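Local atomic coordinates of aminotransferase class-III (Ochrobactrum anthropi, PDB entry 5GHG), a protein that probably transfers amino groups between amines and carbonyl compounds as an omega-transaminase, using a pyridoxal phosphate cofactor held here in its amino form. Residues W130-A135 against E303-P308; K142-R147 against D176-T181; L283-Q288 against A298-E303. The protein carries 1 engineered substitution. All coordinates share one frame; numbering follows the deposited sequence.

Interaction 1. Residues W130-A135 against E303-P308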
loop_
_atom_site.group_PDB
_atom_site.type_symbol
_atom_site.label_atom_id
_atom_site.label_comp_id
_atom_site.label_asym_id
_atom_site.label_seq_id
_atom_site.Cartn_x
_atom_site.Cartn_y
_atom_site.Cartn_z
ATOM N N TRP B 130 7.372 14.939 -10.201
ATOM C CA TRP B 130 8.589 15.628 -9.790
ATOM C C TRP B 130 9.789 15.198 -10.646
ATOM O O TRP B 130 10.602 16.030 -11.075
ATOM C CB TRP B 130 8.890 15.373 -8.317
ATOM C CG TRP B 130 7.934 15.967 -7.384
ATOM C CD1 TRP B 130 6.969 16.883 -7.668
ATOM C CD2 TRP B 130 7.834 15.702 -5.979
ATOM N NE1 TRP B 130 6.274 17.206 -6.533
ATOM C CE2 TRP B 130 6.784 16.498 -5.479
ATOM C CE3 TRP B 130 8.538 14.875 -5.101
ATOM C CZ2 TRP B 130 6.403 16.481 -4.133
ATOM C CZ3 TRP B 130 8.168 14.863 -3.751
ATOM C CH2 TRP B 130 7.106 15.658 -3.288
ATOM N N TYR B 131 9.922 13.898 -10.862
ATOM C CA TYR B 131 10.961 13.376 -11.731
ATOM C C TYR B 131 10.866 13.996 -13.123
ATOM O O TYR B 131 11.867 14.435 -13.691
ATOM C CB TYR B 131 10.823 11.844 -11.810
ATOM C CG TYR B 131 11.859 11.182 -12.654
ATOM C CD1 TYR B 131 13.060 10.750 -12.110
ATOM C CD2 TYR B 131 11.640 10.986 -14.018
ATOM C CE1 TYR B 131 14.006 10.117 -12.895
ATOM C CE2 TYR B 131 12.581 10.385 -14.810
ATOM C CZ TYR B 131 13.763 9.946 -14.247
ATOM O OH TYR B 131 14.705 9.346 -15.049
ATOM N N ARG B 132 9.647 14.082 -13.648
ATOM C CA ARG B 132 9.415 14.603 -14.983
ATOM C C ARG B 132 9.784 16.093 -15.086
ATOM O O ARG B 132 10.400 16.516 -16.065
ATOM C CB ARG B 132 7.947 14.383 -15.354
ATOM C CG ARG B 132 7.535 14.903 -16.711
ATOM C CD ARG B 132 6.051 14.663 -16.977
ATOM N NE ARG B 132 5.626 15.217 -18.255
ATOM C CZ ARG B 132 5.259 16.478 -18.449
ATOM N NH1 ARG B 132 5.253 17.346 -17.445
ATOM N NH2 ARG B 132 4.893 16.878 -19.652
ATOM N N SER B 133 9.402 16.890 -14.094
ATOM C CA SER B 133 9.761 18.310 -14.114
ATOM C C SER B 133 11.284 18.485 -14.051
ATOM O O SER B 133 11.836 19.387 -14.683
ATOM C CB SER B 133 9.083 19.051 -12.977
ATOM O OG SER B 133 7.706 19.223 -13.249
ATOM N N ASN B 134 11.964 17.632 -13.286
ATOM C CA ASN B 134 13.431 17.666 -13.270
ATOM C C ASN B 134 14.007 17.288 -14.637
ATOM O O ASN B 134 14.935 17.929 -15.115
ATOM C CB ASN B 134 13.979 16.753 -12.192
ATOM C CG ASN B 134 13.802 17.325 -10.808
ATOM O OD1 ASN B 134 13.818 18.553 -10.627
ATOM N ND2 ASN B 134 13.627 16.456 -9.817
ATOM N N ALA B 135 13.466 16.254 -15.264
ATOM C CA ALA B 135 13.922 15.875 -16.606
ATOM C C ALA B 135 13.692 17.003 -17.623
ATOM O O ALA B 135 14.483 17.159 -18.563
ATOM C CB ALA B 135 13.214 14.618 -17.075
ATOM N N GLU B 303 0.567 10.666 -23.733
ATOM C CA GLU B 303 1.861 10.842 -24.376
ATOM C C GLU B 303 2.535 12.145 -23.924
ATOM O O GLU B 303 3.753 12.188 -23.754
ATOM C CB GLU B 303 1.697 10.814 -25.899
ATOM C CG GLU B 303 3.021 10.840 -26.665
ATOM C CD GLU B 303 3.886 9.613 -26.398
ATOM O OE1 GLU B 303 5.119 9.737 -26.498
ATOM O OE2 GLU B 303 3.341 8.515 -26.077
ATOM N N ARG B 304 1.747 13.193 -23.714
ATOM C CA ARG B 304 2.274 14.439 -23.187
ATOM C C ARG B 304 3.080 14.204 -21.912
ATOM O O ARG B 304 4.189 14.718 -21.759
ATOM C CB ARG B 304 1.123 15.413 -22.920
ATOM C CG ARG B 304 1.501 16.719 -22.242
ATOM C CD ARG B 304 0.257 17.429 -21.770
ATOM N NE ARG B 304 0.529 18.749 -21.208
ATOM C CZ ARG B 304 -0.387 19.517 -20.633
ATOM N NH1 ARG B 304 -1.641 19.088 -20.522
ATOM N NH2 ARG B 304 -0.048 20.710 -20.165
ATOM N N VAL B 305 2.530 13.405 -20.985
ATOM C CA VAL B 305 3.246 13.093 -19.760
ATOM C C VAL B 305 4.412 12.169 -20.036
ATOM O O VAL B 305 5.513 12.367 -19.514
ATOM C CB VAL B 305 2.285 12.490 -18.715
ATOM C CG1 VAL B 305 3.041 12.018 -17.477
ATOM C CG2 VAL B 305 1.203 13.501 -18.340
ATOM N N TYR B 306 4.195 11.137 -20.852
ATOM C CA TYR B 306 5.190 10.082 -21.024
ATOM C C TYR B 306 6.392 10.535 -21.868
ATOM O O TYR B 306 7.502 10.068 -21.630
ATOM C CB TYR B 306 4.549 8.853 -21.666
ATOM C CG TYR B 306 5.499 7.689 -21.878
ATOM C CD1 TYR B 306 6.015 6.976 -20.808
ATOM C CD2 TYR B 306 5.867 7.298 -23.171
ATOM C CE1 TYR B 306 6.882 5.908 -21.001
ATOM C CE2 TYR B 306 6.730 6.237 -23.381
ATOM C CZ TYR B 306 7.235 5.545 -22.294
ATOM O OH TYR B 306 8.101 4.493 -22.507
ATOM N N ALA B 307 6.182 11.428 -22.830
ATOM C CA ALA B 307 7.235 11.765 -23.808
ATOM C C ALA B 307 8.571 12.158 -23.160
ATOM O O ALA B 307 9.592 11.562 -23.513
ATOM C CB ALA B 307 6.738 12.873 -24.733
ATOM N N PRO B 308 8.618 13.120 -22.219
ATOM C CA PRO B 308 9.930 13.493 -21.643
ATOM C C PRO B 308 10.544 12.448 -20.721
ATOM O O PRO B 308 11.733 12.553 -20.416
ATOM C CB PRO B 308 9.624 14.783 -20.867
ATOM C CG PRO B 308 8.157 14.725 -20.579
ATOM C CD PRO B 308 7.534 13.978 -21.727
#
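Arg132 leaves its helix fully stretched: CG is anti to the backbone N and the chain stays extended as far as NE. This reach carries the guanidinium across to the short helix that starts at Glu303. A chi4 of -85° then turns the flat group so that its edge meets two backbone carbonyls. Arg132 NE donates to Val305 O at 3.1 Å, in the carbonyl plane and on a lone pair. This bond is bent, with 140° at the hydrogen. Arg132 NH2 donates to Arg304 O, also at 3.1 Å, and is straighter at 159°. Here the donor stands above the carbonyl plane, off the lone pairs. Both oxygens lie close to the guanidinium plane, so the two bonds together hold the rotation of the group.

The contact joins the far end of helix 118-135 to helix 303-306, which follows directly on strand 297-301 of the large mixed sheet of this class-III aminotransferase. It lies near the protein surface. Apolar atoms pack round the arginine stem. Val305 CG1, anti to its own backbone N, meets CD of Arg132 at 4.0 Å, the two side chains crossing at about a right angle. The ring of Pro308 comes in obliquely, its CG 3.5 Å from NE of Arg132. Leu254 of strand 254-258 also touches Arg132 and Val305. One turn further along the helix, Ala135 CB reaches Pro308 O at 4.2 Å. The guanidinium of Arg304 is turned to other work: its NH1 forms a salt bridge with Asp281.

Interaction 2. Residues K142-R147 against D176-T181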
loop_
_atom_site.group_PDB
_atom_site.type_symbol
_atom_site.label_atom_id
_atom_site.label_comp_id
_atom_site.label_asym_id
_atom_site.label_seq_id
_atom_site.Cartn_x
_atom_site.Cartn_y
_atom_site.Cartn_z
ATOM N N LYS B 142 6.813 21.938 -9.186
ATOM C CA LYS B 142 6.684 20.800 -8.294
ATOM C C LYS B 142 5.425 20.826 -7.434
ATOM O O LYS B 142 5.132 19.825 -6.779
ATOM C CB LYS B 142 7.901 20.709 -7.367
ATOM C CG LYS B 142 9.255 20.695 -8.092
ATOM C CD LYS B 142 9.475 19.386 -8.842
ATOM C CE LYS B 142 10.798 19.348 -9.630
ATOM N NZ LYS B 142 12.004 19.543 -8.776
ATOM N N LYS B 143 4.672 21.918 -7.419
ATOM C CA LYS B 143 3.538 22.007 -6.504
ATOM C C LYS B 143 2.328 21.289 -7.105
ATOM O O LYS B 143 2.109 21.297 -8.323
ATOM C CB LYS B 143 3.206 23.472 -6.212
ATOM C CG LYS B 143 4.333 24.224 -5.454
ATOM C CD LYS B 143 4.061 25.722 -5.386
ATOM C CE LYS B 143 5.216 26.522 -4.810
ATOM N NZ LYS B 143 5.039 27.983 -5.098
ATOM N N ILE B 144 1.540 20.672 -6.236
ATOM C CA ILE B 144 0.334 19.968 -6.632
ATOM C C ILE B 144 -0.816 20.639 -5.920
ATOM O O ILE B 144 -0.765 20.815 -4.695
ATOM C CB ILE B 144 0.373 18.473 -6.256
ATOM C CG1 ILE B 144 1.714 17.816 -6.635
ATOM C CG2 ILE B 144 -0.864 17.739 -6.810
ATOM C CD1 ILE B 144 1.915 17.612 -8.078
ATOM N N ILE B 145 -1.865 20.978 -6.665
ATOM C CA ILE B 145 -3.058 21.564 -6.090
ATOM C C ILE B 145 -4.110 20.463 -5.937
ATOM O O ILE B 145 -4.482 19.817 -6.911
ATOM C CB ILE B 145 -3.597 22.710 -6.956
ATOM C CG1 ILE B 145 -2.541 23.814 -7.069
ATOM C CG2 ILE B 145 -4.881 23.288 -6.351
ATOM C CD1 ILE B 145 -2.916 24.908 -8.046
ATOM N N SER B 146 -4.594 20.282 -4.710
ATOM C CA SER B 146 -5.695 19.404 -4.369
ATOM C C SER B 146 -6.838 20.260 -3.847
ATOM O O SER B 146 -6.775 21.493 -3.880
ATOM C CB SER B 146 -5.244 18.381 -3.311
ATOM O OG SER B 146 -6.194 17.337 -3.242
ATOM N N ARG B 147 -7.864 19.624 -3.325
ATOM C CA ARG B 147 -9.036 20.366 -2.868
ATOM C C ARG B 147 -9.432 19.977 -1.456
ATOM O O ARG B 147 -9.293 18.818 -1.054
ATOM C CB ARG B 147 -10.226 20.131 -3.801
ATOM C CG ARG B 147 -9.961 20.554 -5.212
ATOM C CD ARG B 147 -11.113 20.227 -6.105
ATOM N NE ARG B 147 -11.354 18.785 -6.169
ATOM C CZ ARG B 147 -12.296 18.233 -6.931
ATOM N NH1 ARG B 147 -13.046 19.013 -7.690
ATOM N NH2 ARG B 147 -12.495 16.916 -6.925
ATOM N N ASP B 176 5.114 19.917 2.515
ATOM C CA ASP B 176 5.341 21.045 1.626
ATOM C C ASP B 176 5.113 20.606 0.170
ATOM O O ASP B 176 5.341 19.448 -0.198
ATOM C CB ASP B 176 6.779 21.561 1.784
ATOM C CG ASP B 176 7.078 22.743 0.869
ATOM O OD1 ASP B 176 6.185 23.614 0.705
ATOM O OD2 ASP B 176 8.199 22.810 0.313
ATOM N N ARG B 177 4.664 21.556 -0.644
ATOM C CA ARG B 177 4.390 21.451 -2.069
ATOM C C ARG B 177 2.946 21.095 -2.376
ATOM O O ARG B 177 2.539 21.184 -3.532
ATOM C CB ARG B 177 5.319 20.478 -2.807
ATOM C CG ARG B 177 6.791 20.903 -2.797
ATOM C CD ARG B 177 7.639 19.836 -3.480
ATOM N NE ARG B 177 8.964 20.323 -3.792
ATOM C CZ ARG B 177 9.852 19.663 -4.520
ATOM N NH1 ARG B 177 9.559 18.457 -5.000
ATOM N NH2 ARG B 177 11.029 20.207 -4.767
ATOM N N ILE B 178 2.155 20.715 -1.389
ATOM C CA ILE B 178 0.759 20.339 -1.631
ATOM C C ILE B 178 -0.114 21.508 -1.182
ATOM O O ILE B 178 -0.048 21.931 -0.026
ATOM C CB ILE B 178 0.376 19.049 -0.900
ATOM C CG1 ILE B 178 1.356 17.938 -1.218
ATOM C CG2 ILE B 178 -1.059 18.674 -1.228
ATOM C CD1 ILE B 178 1.616 17.763 -2.677
ATOM N N LEU B 179 -0.911 22.034 -2.105
ATOM C CA LEU B 179 -1.825 23.135 -1.865
ATOM C C LEU B 179 -3.258 22.629 -1.963
ATOM O O LEU B 179 -3.528 21.658 -2.683
ATOM C CB LEU B 179 -1.596 24.242 -2.896
ATOM C CG LEU B 179 -0.141 24.631 -3.152
ATOM C CD1 LEU B 179 -0.032 25.608 -4.308
ATOM C CD2 LEU B 179 0.493 25.197 -1.900
ATOM N N HIS B 180 -4.172 23.273 -1.245
ATOM C CA HIS B 180 -5.593 22.932 -1.323
ATOM C C HIS B 180 -6.414 24.158 -1.666
ATOM O O HIS B 180 -6.338 25.164 -0.978
ATOM C CB HIS B 180 -6.126 22.316 -0.019
ATOM C CG HIS B 180 -5.491 21.013 0.323
ATOM N ND1 HIS B 180 -4.281 20.938 0.967
ATOM C CD2 HIS B 180 -5.881 19.736 0.094
ATOM C CE1 HIS B 180 -3.944 19.663 1.124
ATOM N NE2 HIS B 180 -4.904 18.914 0.609
ATOM N N THR B 181 -7.210 24.051 -2.715
ATOM C CA THR B 181 -8.171 25.083 -3.087
ATOM C C THR B 181 -9.546 24.637 -2.591
ATOM O O THR B 181 -9.664 23.664 -1.839
ATOM C CB THR B 181 -8.082 25.344 -4.599
ATOM O OG1 THR B 181 -8.819 26.531 -4.927
ATOM C CG2 THR B 181 -8.583 24.152 -5.421
#
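Lys142 and Arg177 run side by side and point the same way. Lys142 CB sits over one face of the Arg177 guanidinium, 3.6 Å from CZ, so aliphatic carbon covers the flat group. The Arg177 chain is extended from CG to NE, while that of Lys142 bends at chi2 and chi4. The like-charged Lys142 NZ and Arg177 NH2 are 4.2 Å apart. Asp172 of the second subunit forms salt bridges with both residues and probably offsets this repulsion.

Beyond this pair the segments form parallel strands. Ile144 N donates to Arg177 O and Leu179 N to Ile144 O. Ser146 N then donates to Leu179 O at 2.7 Å, almost straight at 177°, and Thr181 N to Ser146 O. On one face Ile144 and Ile178 lie alongside each other, with Ile178 CD1 3.9 Å from Ile144 CB. Further along that face His180 CD2 lies 3.7 Å from Ser146 CB, while the ring turns an edge to Arg147 O. On the other face Ile145 crosses Leu179 and Thr181 obliquely. Ile145 CG2 touches Thr181 CG2 at 3.9 Å. Arg147 lies alongside Thr181, CG against the same methyl.

The strands belong to a beta-alpha-beta unit whose helix, 156-161, packs by Leu161 on Ile144 and Ile178. Helix 196-214 packs on the opposite face, with Leu207, Leu210 and Ile211 against Ile145. Strand 143-147 continues the sheet through backbone bonds to strand 219-224, and strand 178-181 is the outermost one on this side within the chain.

Interaction 3. Residues L283-Q288 against A298-E303; sequences LVMSKQ and AFLINE. With PMP (4'-deoxy-4'-aminopyridoxal-5'-phosphate), chain C.
Strands 282-285 and 297-301 form a beta hairpin in the large mixed sheet of this PLP-dependent aminotransferase. Leu283 pairs with Leu300 and Met285 with Ala298, each as an antiparallel hydrogen-bonded pair. Val284 faces Phe299 in the non-hydrogen-bonded pair between them, and their CA atoms are 4.3 Å apart.

The main bump is the Met285 methyl. Its chain bends at chi3 (-78°) and swings CE across to the neighbouring strand. There CE fills the hollow over Ala298 and Leu300. Met285 CE lies 3.5 Å from Leu300 CD1 and 4.1 Å from Ala298 CB. It rests mainly against CG and CD1 of Leu300, with the Ala298 methyl beside it. Leu101 and Val102 of helix 93-104 pack on Ala298 and Leu300.

On the other face Phe299 CG takes the crowded position between backbone N and carbonyl carbon (chi1 61°). This turns the ring off from Val284, whose CG2 meets the base of the side chain at Phe299 CB, 4.2 Å away. Thr124 and Val125 of helix 118-135 touch Phe299, and its ring meets that of Tyr113 nearly parallel.

Past the paired residues the chain turns into the cofactor pocket. Lys287 stretches to CE and bends at chi4. Lys287 CE lies 3.5 Å from PMP C4A, and NZ is hydrogen-bonded to Leu57 O and to Thr324 OG1 of the second subunit. An alanine here would remove the amine beside PMP, with its bonds to Leu57 and to Thr324 of the second subunit, and would probably prevent the Schiff base that the PLP form needs. In this amino form no covalent link is made: Lys287 NZ stands 3.3 Å from PMP N4A.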
loop_
_atom_site.group_PDB
_atom_site.type_symbol
_atom_site.label_atom_id
_atom_site.label_comp_id
_atom_site.label_asym_id
_atom_site.label_seq_id
_atom_site.Cartn_x
_atom_site.Cartn_y
_atom_site.Cartn_z
ATOM N N LEU B 283 -4.788 9.338 -15.192
ATOM C CA LEU B 283 -6.032 8.775 -14.668
ATOM C C LEU B 283 -5.680 7.659 -13.685
ATOM O O LEU B 283 -4.939 6.745 -14.039
ATOM C CB LEU B 283 -6.920 8.238 -15.796
ATOM C CG LEU B 283 -8.360 7.901 -15.433
ATOM C CD1 LEU B 283 -9.260 8.085 -16.643
ATOM C CD2 LEU B 283 -8.482 6.480 -14.894
ATOM N N VAL B 284 -6.228 7.732 -12.470
ATOM C CA VAL B 284 -5.900 6.815 -11.377
ATOM C C VAL B 284 -7.108 5.929 -11.109
ATOM O O VAL B 284 -8.242 6.424 -10.994
ATOM C CB VAL B 284 -5.480 7.567 -10.107
ATOM C CG1 VAL B 284 -4.998 6.571 -9.023
ATOM C CG2 VAL B 284 -4.400 8.637 -10.388
ATOM N N MET B 285 -6.869 4.620 -10.988
ATOM C CA MET B 285 -7.935 3.643 -10.830
ATOM C C MET B 285 -7.616 2.681 -9.686
ATOM O O MET B 285 -6.453 2.403 -9.393
ATOM C CB MET B 285 -8.126 2.813 -12.097
ATOM C CG MET B 285 -8.591 3.606 -13.293
ATOM S SD MET B 285 -8.103 2.779 -14.836
ATOM C CE MET B 285 -6.368 3.233 -14.953
ATOM N N SER B 286 -8.668 2.172 -9.054
ATOM C CA SER B 286 -8.544 1.069 -8.122
ATOM C C SER B 286 -9.932 0.485 -7.862
ATOM O O SER B 286 -10.847 0.684 -8.672
ATOM C CB SER B 286 -7.875 1.524 -6.822
ATOM O OG SER B 286 -7.665 0.419 -5.943
ATOM N N LYS B 287 -10.093 -0.232 -6.757
ATOM C CA LYS B 287 -11.426 -0.597 -6.261
ATOM C C LYS B 287 -12.221 -1.413 -7.257
ATOM O O LYS B 287 -12.030 -2.634 -7.338
ATOM C CB LYS B 287 -12.199 0.650 -5.855
ATOM C CG LYS B 287 -11.746 1.229 -4.513
ATOM C CD LYS B 287 -12.636 2.411 -4.135
ATOM C CE LYS B 287 -11.952 3.311 -3.121
ATOM N NZ LYS B 287 -12.233 2.978 -1.734
ATOM N N GLN B 288 -13.122 -0.772 -8.024
ATOM C CA GLN B 288 -13.934 -1.569 -8.936
ATOM C C GLN B 288 -13.109 -2.196 -10.049
ATOM O O GLN B 288 -13.622 -3.056 -10.760
ATOM C CB GLN B 288 -15.079 -0.741 -9.543
ATOM C CG GLN B 288 -16.043 -0.193 -8.497
ATOM C CD GLN B 288 -17.425 0.123 -9.043
ATOM O OE1 GLN B 288 -18.430 -0.333 -8.494
ATOM N NE2 GLN B 288 -17.490 0.913 -10.113
ATOM N N ALA B 298 -3.974 1.075 -10.501
ATOM C CA ALA B 298 -3.287 1.400 -11.743
ATOM C C ALA B 298 -3.422 2.888 -11.979
ATOM O O ALA B 298 -4.398 3.509 -11.540
ATOM C CB ALA B 298 -3.864 0.632 -12.939
ATOM N N PHE B 299 -2.455 3.455 -12.684
ATOM C CA PHE B 299 -2.691 4.763 -13.278
ATOM C C PHE B 299 -2.237 4.742 -14.733
ATOM O O PHE B 299 -1.338 3.982 -15.117
ATOM C CB PHE B 299 -2.044 5.893 -12.480
ATOM C CG PHE B 299 -0.540 5.808 -12.360
ATOM C CD1 PHE B 299 0.052 5.127 -11.303
ATOM C CD2 PHE B 299 0.282 6.472 -13.279
ATOM C CE1 PHE B 299 1.431 5.086 -11.171
ATOM C CE2 PHE B 299 1.663 6.419 -13.167
ATOM C CZ PHE B 299 2.244 5.730 -12.115
ATOM N N LEU B 300 -2.915 5.542 -15.545
ATOM C CA LEU B 300 -2.597 5.716 -16.954
ATOM C C LEU B 300 -2.024 7.111 -17.156
ATOM O O LEU B 300 -2.461 8.071 -16.500
ATOM C CB LEU B 300 -3.853 5.564 -17.806
ATOM C CG LEU B 300 -4.456 4.154 -17.876
ATOM C CD1 LEU B 300 -5.901 4.237 -18.317
ATOM C CD2 LEU B 300 -3.660 3.367 -18.885
ATOM N N ILE B 301 -1.071 7.232 -18.080
ATOM C CA ILE B 301 -0.562 8.545 -18.454
ATOM C C ILE B 301 -0.614 8.695 -19.964
ATOM O O ILE B 301 -0.469 7.716 -20.712
ATOM C CB ILE B 301 0.877 8.786 -17.936
ATOM C CG1 ILE B 301 1.846 7.839 -18.611
ATOM C CG2 ILE B 301 0.941 8.608 -16.416
ATOM C CD1 ILE B 301 3.288 8.113 -18.243
ATOM N N ASN B 302 -0.811 9.930 -20.420
ATOM C CA ASN B 302 -0.892 10.150 -21.856
ATOM C C ASN B 302 0.502 10.416 -22.423
ATOM O O ASN B 302 1.519 10.367 -21.710
ATOM C CB ASN B 302 -1.892 11.249 -22.177
ATOM C CG ASN B 302 -1.472 12.614 -21.670
ATOM O OD1 ASN B 302 -0.366 12.802 -21.185
ATOM N ND2 ASN B 302 -2.357 13.580 -21.807
ATOM N N GLU B 303 0.567 10.666 -23.733
ATOM C CA GLU B 303 1.861 10.842 -24.376
ATOM C C GLU B 303 2.535 12.145 -23.924
ATOM O O GLU B 303 3.753 12.188 -23.754
ATOM C CB GLU B 303 1.697 10.814 -25.899
ATOM C CG GLU B 303 3.021 10.840 -26.665
ATOM C CD GLU B 303 3.886 9.613 -26.398
ATOM O OE1 GLU B 303 5.119 9.737 -26.498
ATOM O OE2 GLU B 303 3.341 8.515 -26.077
HETATM N N1 PMP C . -8.471 8.028 -4.153
HETATM C C2 PMP C . -9.800 7.935 -3.876
HETATM C C2A PMP C . -10.756 8.818 -4.623
HETATM C C3 PMP C . -10.285 7.057 -2.884
HETATM O O3 PMP C . -11.625 7.074 -2.597
HETATM C C4 PMP C . -9.370 6.212 -2.187
HETATM C C4A PMP C . -9.801 5.177 -1.163
HETATM N N4A PMP C . -10.863 5.595 -0.284
HETATM C C5 PMP C . -7.994 6.328 -2.520
HETATM C C6 PMP C . -7.580 7.182 -3.532
HETATM C C5A PMP C . -6.934 5.525 -1.829
HETATM O O4P PMP C . -7.050 4.144 -2.178
HETATM P P PMP C . -6.477 3.013 -1.137
HETATM O O1P PMP C . -5.090 3.383 -0.753
HETATM O O2P PMP C . -6.560 1.724 -1.936
HETATM O O3P PMP C . -7.357 2.996 0.092
#

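How the interactions relate
Interaction 3 is buried, interaction 2 partly so, and interaction 1 lies at the surface. Interactions 2 and 3 belong to the same mixed sheet, about 20 Å apart between centres, and rest on backbone ladders, parallel in one and antiparallel in the other. Interaction 1 instead depends on one arginine side chain gripping backbone carbonyls. It links the other two. Glu303 is shared with interaction 3, where the strand passes into the helix. Toward interaction 2, Trp130 NE1 probably bonds Lys142 O at 2.9 Å, and Asn134 OD1 probably bonds Lys142 NZ. Interaction 1 meets the second subunit through Asn134 and aromatic residues, interaction 2 through salt bridges of Lys142 and Arg177, and interaction 3 at the cofactor.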